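PDB 5FHY: B-type flagellar hook-associated protein 2 from Pseudomonas aeruginosa, which caps the tip of the growing flagellar filament, promoting polymerization of flagellin monomers there and keeping exported subunits from leaking away. Local coordinates for residues A58-N63 / G141-S146; Q39-A44 / N172-V177; S47-Q52 / K128-E133. All coordinates share one frame; numbering follows the deposited sequence.

From the N terminus, residues 39-44 come first and open the longest loop, which contact 2 closes at 172-177 by pairing neighbouring strands of a four-stranded antiparallel sheet. Contacts 1 and 3 both nest inside this loop, so the portion they organise is inserted between those two strands. Contact 3 begins at 47-52 and contact 1 at 58-63; their partners follow in the same order, at 128-133 and 141-146, and the two loops therefore cross. Contact 3 packs strand 48-50 of one sheet against strand 130-136 of another, and contact 1 fastens two loops. Contacts 2 and 3 touch through N172 and K128, whereas the centres of contacts 1 and 2 lie about 43 Å apart.

Contact 1. Residues A58-N63 / G141-S146; sequences ANAKFN and GNTSLS
N142 grips the chain at N59 and K61 with both halves of its amide, one side chain extending a short backbone pairing between two loops. Its CG sits between the backbone N and the carbonyl carbon (chi1 49°), and the amide beyond meets both residues. N142 ND2 donates to N59 O at 2.7 Å, with the acceptor almost in the amide plane. N142 OD1 accepts from K61 N in a nearly straight bond, also 2.7 Å (170°). K61 O takes two backbone donors, N142 N at 2.9 Å and T143 N at 3.2 Å, and T143 OG1 adds a weak third. N63 N reaches T143 O at 3.1 Å, completing an isolated beta bridge between F62 and T143. G141 N gives only a weak bond to N63 OD1, but G141 CA makes a CA-H...O contact with K61 O at 3.4 Å.

Around F62 the contacts are looser and mixed: F62 CB meets L145 CD1 at 3.8 Å, T143 OG1 approaches F62 CD1 obliquely, and S144 O lies at the ring edge.

The bridge ties the loop before strand 65-71 to the loop after strand 130-136, two neighbours in one sheet; the F62 ring packs on L88 and M91 of helix 88-98, and L145 rests on V134.

Contact 2. Residues Q39-A44 / N172-V177; sequences QVNSLA and NGEITV
T176 overlaps the start of the Q39 side chain, its OG1 lying 3.2 Å from Q39 CB where the two cross obliquely. With OG1 between the backbone N and the carbonyl carbon (chi1 73°), the hydroxyl faces Q39, while T176 CG2 lies beside N41 ND2. This face belongs to an antiparallel ladder interrupted by a classic beta bulge, which illustrates how one extra residue is absorbed without breaking a sheet. Q39 and T176 form a hydrogen-bonded pair joined by two backbone bonds. Past the non-hydrogen-bonded pair V40 and I175, N41 and S42 together face E174, whose O accepts from N41 N at 3.0 Å and, weakly, from S42 N at 3.3 Å.

The bulge also turns N41 toward E174. N41 ND2 makes a weak but straight bond to E174 OE1 (3.4 Å), with the amide and carboxylate planes 78° apart; E174 OE2 has a long, weak ion pair with K181. V40 and I175 occupy the other face, in loose contact and covered by V200 and F198 of strand 196-200. E174 N closes the ladder on S42 O at 3.1 Å, sitting above that carbonyl's plane, with a C=O...N angle of only 117°.

Contact 3. Residues S47-Q52 / K128-E133; sequences SKIALQ and KDIKVE
S47 carries its OG anti to the backbone N (chi1 -178°), and I130 carries its CG1 anti to the carbonyl carbon, beside its own N; the two groups meet around the N-H of I130. I130 N donates to S47 OG at 3.1 Å, nearly straight at 161°, the one hydrogen bond between the segments. I130 CG1 lies 3.4 Å from S47 OG, and S47 CB lies 3.4 Å from K128 O, so the hydroxymethyl group rests against the chain from K128 to I130.

The wider arrangement is an example of strands from two different sheets packed through their side chains, with one side-chain-to-backbone bond. Strand 48-50 pairs with strand 114-121 in one antiparallel sheet, while strand 130-136 is paired with 65-71 in another. The segments run in similar directions, 15° apart, yet splay from 5.1 Å between S47 CA and D129 CA to 9.2 Å between L51 CA and V132 CA.

Branched side chains span the widening gap between the backbones. I49 CD1 reaches both I130 CG2, at 4.3 Å, and V132 CG2, and farther along L51 CD2 meets V132 CG2 at 4.3 Å. These are looser contacts than those of S47. I130 also packs on I69 and S121, which carries it between the sheets. K48 points away from this interface and makes a cation-pi contact with Y36 of a neighbouring subunit, while D129 OD1 accepts from A170 N.

Contact 1. Residues A58-N63 / G141-S146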
loop_
_atom_site.group_PDB
_atom_site.type_symbol
_atom_site.label_atom_id
_atom_site.label_comp_id
_atom_site.label_asym_id
_atom_site.label_seq_id
_atom_site.Cartn_x
_atom_site.Cartn_y
_atom_site.Cartn_z
ATOM N N ALA B 58 -39.287 54.224 6.679
ATOM C CA ALA B 58 -39.037 54.344 5.247
ATOM C C ALA B 58 -39.301 55.759 4.748
ATOM O O ALA B 58 -38.862 56.137 3.663
ATOM C CB ALA B 58 -39.887 53.347 4.476
ATOM N N ASN B 59 -40.029 56.538 5.541
ATOM C CA ASN B 59 -40.327 57.917 5.184
ATOM C C ASN B 59 -39.956 58.875 6.304
ATOM O O ASN B 59 -40.302 60.055 6.263
ATOM C CB ASN B 59 -41.809 58.079 4.841
ATOM C CG ASN B 59 -42.197 57.357 3.565
ATOM O OD1 ASN B 59 -41.422 57.294 2.610
ATOM N ND2 ASN B 59 -43.408 56.815 3.540
ATOM N N ALA B 60 -39.246 58.367 7.305
ATOM C CA ALA B 60 -38.922 59.178 8.470
ATOM C C ALA B 60 -37.644 59.982 8.272
ATOM O O ALA B 60 -36.616 59.456 7.850
ATOM C CB ALA B 60 -38.806 58.298 9.711
ATOM N N LYS B 61 -37.726 61.267 8.588
ATOM C CA LYS B 61 -36.582 62.162 8.511
ATOM C C LYS B 61 -36.494 62.947 9.808
ATOM O O LYS B 61 -37.495 63.469 10.293
ATOM C CB LYS B 61 -36.681 63.105 7.306
ATOM C CG LYS B 61 -36.935 62.410 5.979
ATOM C CD LYS B 61 -36.188 63.108 4.853
ATOM C CE LYS B 61 -34.684 63.038 5.083
ATOM N NZ LYS B 61 -33.893 63.756 4.043
ATOM N N PHE B 62 -35.296 63.036 10.368
ATOM C CA PHE B 62 -35.122 63.636 11.685
ATOM C C PHE B 62 -35.048 65.162 11.668
ATOM O O PHE B 62 -34.549 65.766 10.719
ATOM C CB PHE B 62 -33.864 63.071 12.346
ATOM C CG PHE B 62 -33.972 61.618 12.719
ATOM C CD1 PHE B 62 -34.841 61.213 13.717
ATOM C CD2 PHE B 62 -33.206 60.659 12.080
ATOM C CE1 PHE B 62 -34.946 59.884 14.071
ATOM C CE2 PHE B 62 -33.307 59.324 12.432
ATOM C CZ PHE B 62 -34.180 58.938 13.428
ATOM N N ASN B 63 -35.574 65.771 12.725
ATOM C CA ASN B 63 -35.409 67.199 12.976
ATOM C C ASN B 63 -33.937 67.591 13.031
ATOM O O ASN B 63 -33.071 66.739 13.238
ATOM C CB ASN B 63 -36.095 67.593 14.284
ATOM C CG ASN B 63 -37.601 67.559 14.188
ATOM O OD1 ASN B 63 -38.166 67.540 13.097
ATOM N ND2 ASN B 63 -38.265 67.541 15.338
ATOM N N GLY B 141 -37.676 67.933 10.043
ATOM C CA GLY B 141 -38.230 66.690 9.541
ATOM C C GLY B 141 -39.555 66.331 10.185
ATOM O O GLY B 141 -40.230 67.184 10.757
ATOM N N ASN B 142 -39.923 65.057 10.097
ATOM C CA ASN B 142 -41.216 64.585 10.587
ATOM C C ASN B 142 -41.152 63.850 11.926
ATOM O O ASN B 142 -42.183 63.604 12.552
ATOM C CB ASN B 142 -41.868 63.684 9.538
ATOM C CG ASN B 142 -40.924 62.623 9.014
ATOM O OD1 ASN B 142 -39.956 62.248 9.676
ATOM N ND2 ASN B 142 -41.192 62.143 7.806
ATOM N N THR B 143 -39.949 63.498 12.366
ATOM C CA THR B 143 -39.797 62.837 13.658
ATOM C C THR B 143 -38.857 63.607 14.572
ATOM O O THR B 143 -37.916 64.252 14.117
ATOM C CB THR B 143 -39.251 61.405 13.504
ATOM O OG1 THR B 143 -38.048 61.430 12.725
ATOM C CG2 THR B 143 -40.270 60.503 12.827
ATOM N N SER B 144 -39.130 63.538 15.870
ATOM C CA SER B 144 -38.334 64.244 16.860
ATOM C C SER B 144 -36.918 63.679 16.899
ATOM O O SER B 144 -36.724 62.478 16.737
ATOM C CB SER B 144 -38.993 64.149 18.236
ATOM O OG SER B 144 -38.176 64.728 19.235
ATOM N N LEU B 145 -35.931 64.542 17.111
ATOM C CA LEU B 145 -34.555 64.084 17.255
ATOM C C LEU B 145 -34.323 63.675 18.703
ATOM O O LEU B 145 -33.418 62.899 19.007
ATOM C CB LEU B 145 -33.562 65.170 16.830
ATOM C CG LEU B 145 -32.084 64.773 16.727
ATOM C CD1 LEU B 145 -31.822 63.997 15.443
ATOM C CD2 LEU B 145 -31.188 66.000 16.807
ATOM N N SER B 146 -35.154 64.210 19.591
ATOM C CA SER B 146 -35.008 63.993 21.027
ATOM C C SER B 146 -35.257 62.546 21.467
ATOM O O SER B 146 -34.796 62.135 22.534
ATOM C CB SER B 146 -35.947 64.930 21.789
ATOM O OG SER B 146 -37.296 64.685 21.438
#

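Contact 2. Residues Q39-A44 / N172-V177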
loop_
_atom_site.group_PDB
_atom_site.type_symbol
_atom_site.label_atom_id
_atom_site.label_comp_id
_atom_site.label_asym_id
_atom_site.label_seq_id
_atom_site.Cartn_x
_atom_site.Cartn_y
_atom_site.Cartn_z
ATOM N N GLN B 39 -11.425 30.403 40.444
ATOM C CA GLN B 39 -12.829 30.415 40.076
ATOM C C GLN B 39 -13.065 31.598 39.152
ATOM O O GLN B 39 -12.418 32.633 39.284
ATOM C CB GLN B 39 -13.729 30.519 41.314
ATOM C CG GLN B 39 -13.661 29.335 42.271
ATOM C CD GLN B 39 -14.634 29.461 43.436
ATOM O OE1 GLN B 39 -15.591 30.235 43.386
ATOM N NE2 GLN B 39 -14.386 28.698 44.498
ATOM N N VAL B 40 -13.994 31.447 38.217
ATOM C CA VAL B 40 -14.437 32.568 37.403
ATOM C C VAL B 40 -15.920 32.779 37.677
ATOM O O VAL B 40 -16.747 31.967 37.273
ATOM C CB VAL B 40 -14.194 32.327 35.901
ATOM C CG1 VAL B 40 -14.820 33.449 35.076
ATOM C CG2 VAL B 40 -12.700 32.211 35.617
ATOM N N ASN B 41 -16.255 33.855 38.378
ATOM C CA ASN B 41 -17.640 34.092 38.763
ATOM C C ASN B 41 -18.411 34.895 37.715
ATOM O O ASN B 41 -19.618 34.719 37.559
ATOM C CB ASN B 41 -17.705 34.808 40.113
ATOM C CG ASN B 41 -17.155 33.970 41.254
ATOM O OD1 ASN B 41 -17.113 32.742 41.178
ATOM N ND2 ASN B 41 -16.747 34.631 42.327
ATOM N N SER B 42 -17.708 35.770 36.998
ATOM C CA SER B 42 -18.324 36.546 35.928
ATOM C C SER B 42 -17.286 37.115 34.969
ATOM O O SER B 42 -16.099 37.177 35.286
ATOM C CB SER B 42 -19.168 37.684 36.505
ATOM O OG SER B 42 -18.384 38.562 37.296
ATOM N N LEU B 43 -17.751 37.528 33.795
ATOM C CA LEU B 43 -16.894 38.136 32.783
ATOM C C LEU B 43 -17.074 39.650 32.735
ATOM O O LEU B 43 -18.125 40.169 33.115
ATOM C CB LEU B 43 -17.187 37.535 31.406
ATOM C CG LEU B 43 -17.097 36.013 31.288
ATOM C CD1 LEU B 43 -17.587 35.544 29.924
ATOM C CD2 LEU B 43 -15.675 35.546 31.543
ATOM N N ALA B 44 -16.047 40.357 32.273
ATOM C CA ALA B 44 -16.173 41.786 32.022
ATOM C C ALA B 44 -17.005 41.978 30.762
ATOM O O ALA B 44 -16.810 41.277 29.770
ATOM C CB ALA B 44 -14.810 42.439 31.877
ATOM N N ASN B 172 -17.443 45.208 35.231
ATOM C CA ASN B 172 -16.237 44.444 35.501
ATOM C C ASN B 172 -16.601 42.987 35.717
ATOM O O ASN B 172 -17.722 42.674 36.117
ATOM C CB ASN B 172 -15.497 44.973 36.733
ATOM C CG ASN B 172 -14.770 46.279 36.476
ATOM O OD1 ASN B 172 -15.108 47.032 35.570
ATOM N ND2 ASN B 172 -13.758 46.550 37.286
ATOM N N GLY B 173 -15.647 42.100 35.468
ATOM C CA GLY B 173 -15.831 40.697 35.779
ATOM C C GLY B 173 -15.269 40.420 37.158
ATOM O O GLY B 173 -14.801 41.334 37.840
ATOM N N GLU B 174 -15.317 39.162 37.580
ATOM C CA GLU B 174 -14.767 38.788 38.874
ATOM C C GLU B 174 -14.157 37.399 38.829
ATOM O O GLU B 174 -14.748 36.463 38.294
ATOM C CB GLU B 174 -15.839 38.835 39.963
ATOM C CG GLU B 174 -15.279 38.709 41.377
ATOM C CD GLU B 174 -16.355 38.705 42.447
ATOM O OE1 GLU B 174 -17.348 37.965 42.291
ATOM O OE2 GLU B 174 -16.214 39.447 43.442
ATOM N N ILE B 175 -12.965 37.279 39.398
ATOM C CA ILE B 175 -12.335 35.985 39.595
ATOM C C ILE B 175 -11.908 35.867 41.049
ATOM O O ILE B 175 -11.898 36.851 41.786
ATOM C CB ILE B 175 -11.105 35.789 38.678
ATOM C CG1 ILE B 175 -9.984 36.754 39.065
ATOM C CG2 ILE B 175 -11.470 35.993 37.217
ATOM C CD1 ILE B 175 -8.783 36.674 38.152
ATOM N N THR B 176 -11.581 34.652 41.465
ATOM C CA THR B 176 -10.994 34.434 42.775
ATOM C C THR B 176 -9.748 33.580 42.601
ATOM O O THR B 176 -9.745 32.624 41.834
ATOM C CB THR B 176 -11.970 33.748 43.763
ATOM O OG1 THR B 176 -12.124 32.367 43.416
ATOM C CG2 THR B 176 -13.334 34.425 43.760
ATOM N N VAL B 177 -8.682 33.938 43.305
ATOM C CA VAL B 177 -7.455 33.158 43.270
ATOM C C VAL B 177 -7.121 32.730 44.688
ATOM O O VAL B 177 -6.739 33.552 45.520
ATOM C CB VAL B 177 -6.278 33.952 42.671
ATOM C CG1 VAL B 177 -5.005 33.116 42.712
ATOM C CG2 VAL B 177 -6.599 34.384 41.242
#

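Contact 3. Residues S47-Q52 / K128-E133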
loop_
_atom_site.group_PDB
_atom_site.type_symbol
_atom_site.label_atom_id
_atom_site.label_comp_id
_atom_site.label_asym_id
_atom_site.label_seq_id
_atom_site.Cartn_x
_atom_site.Cartn_y
_atom_site.Cartn_z
ATOM N N SER B 47 -20.735 47.765 26.640
ATOM C CA SER B 47 -22.073 48.324 26.538
ATOM C C SER B 47 -22.684 48.068 25.168
ATOM O O SER B 47 -21.996 48.115 24.146
ATOM C CB SER B 47 -22.048 49.826 26.826
ATOM O OG SER B 47 -23.353 50.377 26.768
ATOM N N LYS B 48 -23.987 47.807 25.162
ATOM C CA LYS B 48 -24.748 47.640 23.930
ATOM C C LYS B 48 -26.183 48.066 24.202
ATOM O O LYS B 48 -26.871 47.483 25.046
ATOM C CB LYS B 48 -24.688 46.193 23.426
ATOM C CG LYS B 48 -25.536 45.927 22.181
ATOM C CD LYS B 48 -25.260 44.555 21.574
ATOM C CE LYS B 48 -26.175 44.277 20.385
ATOM N NZ LYS B 48 -25.958 42.929 19.785
ATOM N N ILE B 49 -26.627 49.102 23.499
ATOM C CA ILE B 49 -27.942 49.664 23.751
ATOM C C ILE B 49 -28.787 49.702 22.492
ATOM O O ILE B 49 -28.281 49.549 21.379
ATOM C CB ILE B 49 -27.839 51.094 24.314
ATOM C CG1 ILE B 49 -27.395 52.069 23.220
ATOM C CG2 ILE B 49 -26.882 51.137 25.495
ATOM C CD1 ILE B 49 -27.468 53.517 23.626
ATOM N N ALA B 50 -30.083 49.919 22.680
ATOM C CA ALA B 50 -31.011 50.054 21.565
ATOM C C ALA B 50 -31.871 51.285 21.800
ATOM O O ALA B 50 -32.501 51.419 22.847
ATOM C CB ALA B 50 -31.872 48.813 21.418
ATOM N N LEU B 51 -31.895 52.187 20.828
ATOM C CA LEU B 51 -32.647 53.430 20.976
ATOM C C LEU B 51 -34.109 53.199 20.620
ATOM O O LEU B 51 -34.495 52.082 20.288
ATOM C CB LEU B 51 -32.041 54.544 20.116
ATOM C CG LEU B 51 -30.539 54.779 20.303
ATOM C CD1 LEU B 51 -30.037 55.856 19.360
ATOM C CD2 LEU B 51 -30.215 55.127 21.758
ATOM N N GLN B 52 -34.922 54.249 20.711
ATOM C CA GLN B 52 -36.345 54.132 20.408
ATOM C C GLN B 52 -36.570 53.669 18.977
ATOM O O GLN B 52 -35.792 54.005 18.082
ATOM C CB GLN B 52 -37.064 55.468 20.627
ATOM C CG GLN B 52 -37.422 55.765 22.069
ATOM C CD GLN B 52 -38.221 57.047 22.229
ATOM O OE1 GLN B 52 -39.170 57.298 21.483
ATOM N NE2 GLN B 52 -37.842 57.865 23.209
ATOM N N LYS B 128 -18.492 52.025 31.694
ATOM C CA LYS B 128 -18.221 52.309 30.291
ATOM C C LYS B 128 -19.499 52.121 29.478
ATOM O O LYS B 128 -19.498 51.458 28.442
ATOM C CB LYS B 128 -17.096 51.422 29.743
ATOM C CG LYS B 128 -15.721 51.684 30.347
ATOM C CD LYS B 128 -15.566 50.943 31.660
ATOM C CE LYS B 128 -14.220 51.181 32.313
ATOM N NZ LYS B 128 -14.155 50.483 33.628
ATOM N N ASP B 129 -20.591 52.708 29.960
ATOM C CA ASP B 129 -21.875 52.624 29.273
ATOM C C ASP B 129 -21.946 53.656 28.154
ATOM O O ASP B 129 -21.351 54.726 28.258
ATOM C CB ASP B 129 -23.031 52.841 30.259
ATOM C CG ASP B 129 -23.190 51.693 31.249
ATOM O OD1 ASP B 129 -23.069 50.518 30.844
ATOM O OD2 ASP B 129 -23.437 51.973 32.442
ATOM N N ILE B 130 -22.680 53.336 27.092
ATOM C CA ILE B 130 -22.870 54.273 25.992
ATOM C C ILE B 130 -23.974 55.268 26.344
ATOM O O ILE B 130 -25.063 54.870 26.752
ATOM C CB ILE B 130 -23.224 53.552 24.670
ATOM C CG1 ILE B 130 -22.178 52.488 24.335
ATOM C CG2 ILE B 130 -23.326 54.551 23.522
ATOM C CD1 ILE B 130 -22.534 51.651 23.121
ATOM N N LYS B 131 -23.690 56.558 26.187
ATOM C CA LYS B 131 -24.671 57.599 26.486
ATOM C C LYS B 131 -24.923 58.477 25.265
ATOM O O LYS B 131 -23.997 58.806 24.522
ATOM C CB LYS B 131 -24.209 58.461 27.667
ATOM C CG LYS B 131 -25.201 59.542 28.072
ATOM C CD LYS B 131 -24.785 60.267 29.341
ATOM C CE LYS B 131 -25.932 61.119 29.876
ATOM N NZ LYS B 131 -25.600 61.841 31.139
ATOM N N VAL B 132 -26.185 58.849 25.067
ATOM C CA VAL B 132 -26.585 59.692 23.949
ATOM C C VAL B 132 -27.340 60.925 24.441
ATOM O O VAL B 132 -28.421 60.808 25.023
ATOM C CB VAL B 132 -27.471 58.930 22.948
ATOM C CG1 VAL B 132 -27.817 59.831 21.766
ATOM C CG2 VAL B 132 -26.770 57.660 22.469
ATOM N N GLU B 133 -26.753 62.099 24.221
ATOM C CA GLU B 133 -27.389 63.371 24.559
ATOM C C GLU B 133 -27.882 64.080 23.294
ATOM O O GLU B 133 -27.173 64.122 22.289
ATOM C CB GLU B 133 -26.411 64.268 25.321
ATOM C CG GLU B 133 -26.253 63.916 26.795
ATOM C CD GLU B 133 -25.011 64.532 27.426
ATOM O OE1 GLU B 133 -23.963 64.596 26.748
ATOM O OE2 GLU B 133 -25.081 64.942 28.605
#